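Local coordinates for 3-oxoacyl-(acyl-carrier protein) synthase II (PDB 1J3N) that probably catalyses the condensation of acyl chains with malonyl-ACP in fatty acid elongation, as a homodimeric beta-ketoacyl-ACP synthase of the thiolase superfamily, at residues V46-E51 against E211-A216; V157-A160 against A165-L168; N392-A395 against H399-V402. One frame throughout, in Å; residues are numbered along the deposited sequence.

Interaction 1: residues V46-E51 against E211-A216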
loop_
_atom_site.group_PDB
_atom_site.type_symbol
_atom_site.label_atom_id
_atom_site.label_comp_id
_atom_site.label_asym_id
_atom_site.label_seq_id
_atom_site.Cartn_x
_atom_site.Cartn_y
_atom_site.Cartn_z
ATOM N N VAL A 46 8.008 2.877 28.252
ATOM C CA VAL A 46 8.632 3.812 27.315
ATOM C C VAL A 46 7.808 5.080 27.440
ATOM O O VAL A 46 6.612 5.081 27.150
ATOM C CB VAL A 46 8.558 3.294 25.857
ATOM C CG1 VAL A 46 9.143 4.331 24.901
ATOM C CG2 VAL A 46 9.321 1.989 25.735
ATOM N N ARG A 47 8.441 6.165 27.862
ATOM C CA ARG A 47 7.709 7.406 28.069
ATOM C C ARG A 47 8.302 8.609 27.350
ATOM O O ARG A 47 8.136 9.753 27.794
ATOM C CB ARG A 47 7.618 7.667 29.579
ATOM C CG ARG A 47 7.080 6.456 30.345
ATOM C CD ARG A 47 6.967 6.708 31.843
ATOM N NE ARG A 47 8.266 6.761 32.516
ATOM C CZ ARG A 47 8.949 5.697 32.925
ATOM N NH1 ARG A 47 8.464 4.475 32.734
ATOM N NH2 ARG A 47 10.118 5.856 33.538
ATOM N N ILE A 48 8.983 8.340 26.238
ATOM C CA ILE A 48 9.622 9.378 25.431
ATOM C C ILE A 48 9.293 9.155 23.951
ATOM O O ILE A 48 9.032 8.029 23.530
ATOM C CB ILE A 48 11.163 9.344 25.573
ATOM C CG1 ILE A 48 11.697 7.982 25.113
ATOM C CG2 ILE A 48 11.560 9.652 27.010
ATOM C CD1 ILE A 48 13.221 7.884 25.054
ATOM N N ALA A 49 9.315 10.230 23.172
ATOM C CA ALA A 49 9.021 10.140 21.743
ATOM C C ALA A 49 9.435 11.435 21.055
ATOM O O ALA A 49 9.714 12.445 21.719
ATOM C CB ALA A 49 7.522 9.886 21.525
ATOM N N ALA A 50 9.473 11.398 19.726
ATOM C CA ALA A 50 9.837 12.571 18.936
ATOM C C ALA A 50 8.530 13.172 18.440
ATOM O O ALA A 50 8.036 12.810 17.375
ATOM C CB ALA A 50 10.729 12.163 17.756
ATOM N N GLU A 51 7.972 14.084 19.229
ATOM C CA GLU A 51 6.709 14.718 18.892
ATOM C C GLU A 51 6.846 15.941 17.997
ATOM O O GLU A 51 7.843 16.673 18.038
ATOM C CB GLU A 51 5.953 15.099 20.173
ATOM C CG GLU A 51 5.722 13.935 21.130
ATOM C CD GLU A 51 5.004 14.361 22.402
ATOM O OE1 GLU A 51 5.200 15.520 22.828
ATOM O OE2 GLU A 51 4.260 13.539 22.983
ATOM N N GLU A 211 15.283 8.429 31.198
ATOM C CA GLU A 211 16.072 9.435 31.915
ATOM C C GLU A 211 16.780 10.452 31.014
ATOM O O GLU A 211 16.986 11.596 31.417
ATOM C CB GLU A 211 17.107 8.756 32.828
ATOM C CG GLU A 211 18.109 7.868 32.101
ATOM C CD GLU A 211 17.621 6.440 31.921
ATOM O OE1 GLU A 211 16.392 6.219 31.865
ATOM O OE2 GLU A 211 18.475 5.532 31.821
ATOM N N GLU A 212 17.163 10.043 29.806
ATOM C CA GLU A 212 17.833 10.952 28.874
ATOM C C GLU A 212 17.197 10.831 27.488
ATOM O O GLU A 212 17.746 10.188 26.586
ATOM C CB GLU A 212 19.324 10.621 28.790
ATOM C CG GLU A 212 20.004 10.528 30.136
ATOM C CD GLU A 212 21.467 10.153 30.027
ATOM O OE1 GLU A 212 21.780 9.180 29.303
ATOM O OE2 GLU A 212 22.300 10.828 30.673
ATOM N N PRO A 213 16.035 11.476 27.297
ATOM C CA PRO A 213 15.314 11.439 26.024
ATOM C C PRO A 213 16.145 11.761 24.781
ATOM O O PRO A 213 16.115 11.014 23.807
ATOM C CB PRO A 213 14.182 12.442 26.242
ATOM C CG PRO A 213 13.929 12.348 27.721
ATOM C CD PRO A 213 15.337 12.347 28.260
ATOM N N GLU A 214 16.884 12.865 24.811
ATOM C CA GLU A 214 17.686 13.261 23.658
ATOM C C GLU A 214 18.846 12.321 23.350
ATOM O O GLU A 214 19.414 12.372 22.254
ATOM C CB GLU A 214 18.222 14.686 23.847
ATOM C CG GLU A 214 17.137 15.734 24.000
ATOM C CD GLU A 214 17.676 17.153 23.995
ATOM O OE1 GLU A 214 16.861 18.092 24.127
ATOM O OE2 GLU A 214 18.906 17.333 23.855
ATOM N N LYS A 215 19.194 11.465 24.311
ATOM C CA LYS A 215 20.299 10.521 24.138
ATOM C C LYS A 215 19.837 9.084 23.892
ATOM O O LYS A 215 20.660 8.203 23.625
ATOM C CB LYS A 215 21.209 10.535 25.374
ATOM C CG LYS A 215 21.857 11.879 25.687
ATOM C CD LYS A 215 22.824 11.737 26.857
ATOM C CE LYS A 215 23.533 13.044 27.189
ATOM N NZ LYS A 215 24.436 12.858 28.369
ATOM N N ALA A 216 18.532 8.844 23.983
ATOM C CA ALA A 216 17.988 7.501 23.789
ATOM C C ALA A 216 18.305 6.921 22.406
ATOM O O ALA A 216 18.858 5.826 22.303
ATOM C CB ALA A 216 16.474 7.507 24.036
#
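Ile48 meets Pro213 and Ala216 by apolar contact alone, joining strand 48-50 of a small two-stranded antiparallel sheet to the short, loosely formed helical turn at 213-216. The contact is modest, 132 Å² in all, and is a worked example of one branched side chain serving two partners. The gamma methyl of Ile48, CG2, approaches the proline ring with CG of Pro213 3.7 Å away, and the two side chains cross at about a right angle. The other branch takes a separate route: CG1 sits between the backbone N and the carbonyl carbon (chi1 60°), and with chi2 extended at 173° it carries CD1 on to Ala216.

Polar interactions run beside this link and not through it. Within 211-216, Lys215 N bonds to Glu212 O at 3.0 Å, and Ala216 N to Pro213 O, the bonds of the turn. The backbone N of Arg47 is held by Asn210 OD1, just before that turn, while Ala49 pairs with Arg34 of strand 33-35, the other half of the little sheet. Pro213 also rests on Val33 and Pro35 of that strand. At Ala216 the fit is tight: Ile48 CD1 stands 3.4 Å from Ala216 CB, closer than usual for two carbons.

Interaction 2: residues V157-A160 against A165-L168; sequences VVTA and ADAL
Val157 sets its CG2 methyl against the helix at Ala167, 3.6 Å from Ala167 CB and equally near to the backbone N of that residue. The methyl reaches there because it lies between the backbone N and the carbonyl carbon, whereas CG1 stands anti to the carbonyl carbon.

Two residues on, the contact turns polar. Thr159 OG1 donates to Asp166 OD2 over 3.3 Å, and OD2 receives it on its anti lone pair, away from OD1; the side chains cross at about a right angle. The threonine methyl CG2 is just as close to OD2, so hydroxyl and methyl both press on one carboxylate oxygen. Asp166 is in turn tied further out: OD1 forms a salt bridge with Arg260, and OD2 also binds Ser155 OG of the second subunit. This buried carboxylate is therefore gripped through both oxygens, which would probably favour its charged form.

The arrangement folds the incoming loop back along the first turns of a helix, consistent with the nucleophilic elbow of condensing enzymes. Helix 163-176 then lies against strand 399-406, Ala165 touching Ala401 and Leu168 touching Leu403, while on the loop side Val158 packs on Val158 of the second subunit.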
loop_
_atom_site.group_PDB
_atom_site.type_symbol
_atom_site.label_atom_id
_atom_site.label_comp_id
_atom_site.label_asym_id
_atom_site.label_seq_id
_atom_site.Cartn_x
_atom_site.Cartn_y
_atom_site.Cartn_z
ATOM N N VAL A 157 0.943 2.787 -0.602
ATOM C CA VAL A 157 1.718 1.606 -0.242
ATOM C C VAL A 157 1.881 1.595 1.279
ATOM O O VAL A 157 2.007 2.648 1.916
ATOM C CB VAL A 157 3.122 1.608 -0.904
ATOM C CG1 VAL A 157 2.991 1.531 -2.420
ATOM C CG2 VAL A 157 3.886 2.858 -0.499
ATOM N N VAL A 158 1.841 0.398 1.852
ATOM C CA VAL A 158 1.984 0.197 3.281
ATOM C C VAL A 158 2.997 -0.927 3.462
ATOM O O VAL A 158 2.663 -2.101 3.309
ATOM C CB VAL A 158 0.635 -0.219 3.933
ATOM C CG1 VAL A 158 0.827 -0.488 5.428
ATOM C CG2 VAL A 158 -0.402 0.893 3.726
ATOM N N THR A 159 4.238 -0.552 3.750
ATOM C CA THR A 159 5.300 -1.520 3.957
ATOM C C THR A 159 6.130 -1.150 5.184
ATOM O O THR A 159 7.364 -1.163 5.166
ATOM C CB THR A 159 6.201 -1.633 2.704
ATOM O OG1 THR A 159 6.580 -0.328 2.252
ATOM C CG2 THR A 159 5.457 -2.359 1.583
ATOM N N ALA A 160 5.424 -0.819 6.258
ATOM C CA ALA A 160 6.062 -0.452 7.507
ATOM C C ALA A 160 7.185 0.571 7.305
ATOM O O ALA A 160 6.978 1.636 6.723
ATOM C CB ALA A 160 6.596 -1.712 8.197
ATOM N N ALA A 165 10.088 5.143 1.224
ATOM C CA ALA A 165 10.962 4.938 0.076
ATOM C C ALA A 165 10.246 4.174 -1.047
ATOM O O ALA A 165 10.440 4.453 -2.230
ATOM C CB ALA A 165 12.212 4.194 0.513
ATOM N N ASP A 166 9.432 3.201 -0.654
ATOM C CA ASP A 166 8.655 2.380 -1.574
ATOM C C ASP A 166 7.698 3.321 -2.329
ATOM O O ASP A 166 7.536 3.225 -3.551
ATOM C CB ASP A 166 7.858 1.348 -0.757
ATOM C CG ASP A 166 7.506 0.093 -1.546
ATOM O OD1 ASP A 166 7.536 0.113 -2.796
ATOM O OD2 ASP A 166 7.173 -0.923 -0.898
ATOM N N ALA A 167 7.070 4.234 -1.591
ATOM C CA ALA A 167 6.132 5.183 -2.190
ATOM C C ALA A 167 6.835 6.119 -3.179
ATOM O O ALA A 167 6.328 6.379 -4.265
ATOM C CB ALA A 167 5.440 6.000 -1.093
ATOM N N LEU A 168 8.003 6.626 -2.792
ATOM C CA LEU A 168 8.769 7.524 -3.649
ATOM C C LEU A 168 9.262 6.795 -4.896
ATOM O O LEU A 168 9.169 7.314 -6.008
ATOM C CB LEU A 168 9.955 8.117 -2.869
ATOM C CG LEU A 168 9.565 9.276 -1.940
ATOM C CD1 LEU A 168 10.741 9.703 -1.065
ATOM C CD2 LEU A 168 9.085 10.440 -2.808
#

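Interaction 3: residues N392-A395 against H399-V402; sequences NSFA and HNAV
Phe394 and Asn400 are paired across an antiparallel beta hairpin at a non-hydrogen-bonded position, their side chains crossing at about a right angle. Asn400 OD1 comes within 3.3 Å of Phe394 CD1; the amide plane stands 70° from that of the ring, and OD1 meets the ring obliquely. The amide nitrogen looks to other partners, Ser261 OG and Asp263 OD1, which fixes the rotation of the group with OD1 on the side of the ring. Farther along the ring, CE1 meets Val402 CG2 at 4.0 Å. Were Phe394 cut back to an alanine, a gap would probably open beside Val402 CG2 and Asn400 OD1, both losing the ring's packing.

Asn392 lies alongside Val402, pointing the same way. Its OD1 sits near both valine methyls, 3.4 Å from CG2, and is buried with no polar partner, whereas ND2 is held by Glu312. Between these pairs the backbone does the joining: Ala401 N bonds Ser393 O almost straight (2.9 Å, 173°), and the return bond from Ser393 N to Ala401 O is weak; beyond Phe394 and Asn400, Ala395 N binds His399 O at 2.8 Å. His399 ND1 bonds to Ser154 O of the second subunit.

The hairpin lies between two helices. Phe394, Asn400, Asn392 and Val402 turn to helix 275-288, Ser393 and Ala401 to Ala165 of helix 163-176, while strand 253-262 pairs with 399-406 and strand 297-299 with 388-394.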
loop_
_atom_site.group_PDB
_atom_site.type_symbol
_atom_site.label_atom_id
_atom_site.label_comp_id
_atom_site.label_asym_id
_atom_site.label_seq_id
_atom_site.Cartn_x
_atom_site.Cartn_y
_atom_site.Cartn_z
ATOM N N ASN A 392 18.562 4.379 2.767
ATOM C CA ASN A 392 18.121 3.032 3.122
ATOM C C ASN A 392 16.894 2.927 4.018
ATOM O O ASN A 392 16.675 3.755 4.899
ATOM C CB ASN A 392 19.264 2.252 3.789
ATOM C CG ASN A 392 20.414 1.944 2.833
ATOM O OD1 ASN A 392 20.246 1.945 1.616
ATOM N ND2 ASN A 392 21.588 1.655 3.394
ATOM N N SER A 393 16.112 1.876 3.788
ATOM C CA SER A 393 14.914 1.584 4.568
ATOM C C SER A 393 14.712 0.069 4.594
ATOM O O SER A 393 14.321 -0.524 3.585
ATOM C CB SER A 393 13.699 2.273 3.952
ATOM O OG SER A 393 13.801 3.679 4.097
ATOM N N PHE A 394 14.990 -0.542 5.751
ATOM C CA PHE A 394 14.880 -1.992 5.948
ATOM C C PHE A 394 13.859 -2.278 7.043
ATOM O O PHE A 394 14.200 -2.340 8.221
ATOM C CB PHE A 394 16.251 -2.554 6.327
ATOM C CG PHE A 394 17.361 -2.075 5.429
ATOM C CD1 PHE A 394 17.241 -2.174 4.044
ATOM C CD2 PHE A 394 18.513 -1.510 5.962
ATOM C CE1 PHE A 394 18.251 -1.716 3.201
ATOM C CE2 PHE A 394 19.532 -1.050 5.126
ATOM C CZ PHE A 394 19.397 -1.154 3.739
ATOM N N ALA A 395 12.619 -2.501 6.618
ATOM C CA ALA A 395 11.457 -2.694 7.487
ATOM C C ALA A 395 11.101 -4.033 8.120
ATOM O O ALA A 395 11.639 -5.081 7.774
ATOM C CB ALA A 395 10.228 -2.185 6.744
ATOM N N HIS A 399 10.787 -6.137 4.223
ATOM C CA HIS A 399 10.736 -5.249 3.069
ATOM C C HIS A 399 11.926 -4.290 3.068
ATOM O O HIS A 399 12.115 -3.519 4.012
ATOM C CB HIS A 399 9.432 -4.449 3.095
ATOM C CG HIS A 399 8.240 -5.268 3.457
ATOM N ND1 HIS A 399 7.482 -5.940 2.521
ATOM C CD2 HIS A 399 7.706 -5.571 4.663
ATOM C CE1 HIS A 399 6.532 -6.621 3.136
ATOM N NE2 HIS A 399 6.648 -6.415 4.437
ATOM N N ASN A 400 12.716 -4.343 2.000
ATOM C CA ASN A 400 13.887 -3.493 1.864
ATOM C C ASN A 400 13.700 -2.601 0.653
ATOM O O ASN A 400 13.425 -3.084 -0.443
ATOM C CB ASN A 400 15.145 -4.345 1.688
ATOM C CG ASN A 400 15.349 -5.307 2.830
ATOM O OD1 ASN A 400 15.430 -4.897 3.985
ATOM N ND2 ASN A 400 15.423 -6.594 2.519
ATOM N N ALA A 401 13.837 -1.299 0.863
ATOM C CA ALA A 401 13.686 -0.330 -0.211
ATOM C C ALA A 401 14.827 0.678 -0.110
ATOM O O ALA A 401 15.092 1.233 0.961
ATOM C CB ALA A 401 12.332 0.374 -0.096
ATOM N N VAL A 402 15.497 0.902 -1.231
ATOM C CA VAL A 402 16.619 1.827 -1.298
ATOM C C VAL A 402 16.461 2.819 -2.451
ATOM O O VAL A 402 16.073 2.445 -3.561
ATOM C CB VAL A 402 17.945 1.055 -1.502
ATOM C CG1 VAL A 402 19.109 2.031 -1.642
ATOM C CG2 VAL A 402 18.172 0.107 -0.336
#

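How the interactions relate
The three contacts show chemistry changing with place in the fold. Interactions 2 and 3 belong to the core and share an interface: Ala165 CB lies 3.9 Å from Ala401 CB, and Thr159 O packs on Ala395 CB, so helix 163-176 with its preceding loop rests directly on the hairpin. One is a loop-to-helix contact of mixed character, the other mainly a backbone ladder flanked by side chains, and each reaches the second subunit. Interaction 1 stands apart, about 15 Å from interaction 2 between nearest atoms, farther from the chain centre and purely apolar across its segments. Along the chain, interaction 2 is nested within its loop; interaction 3 follows both.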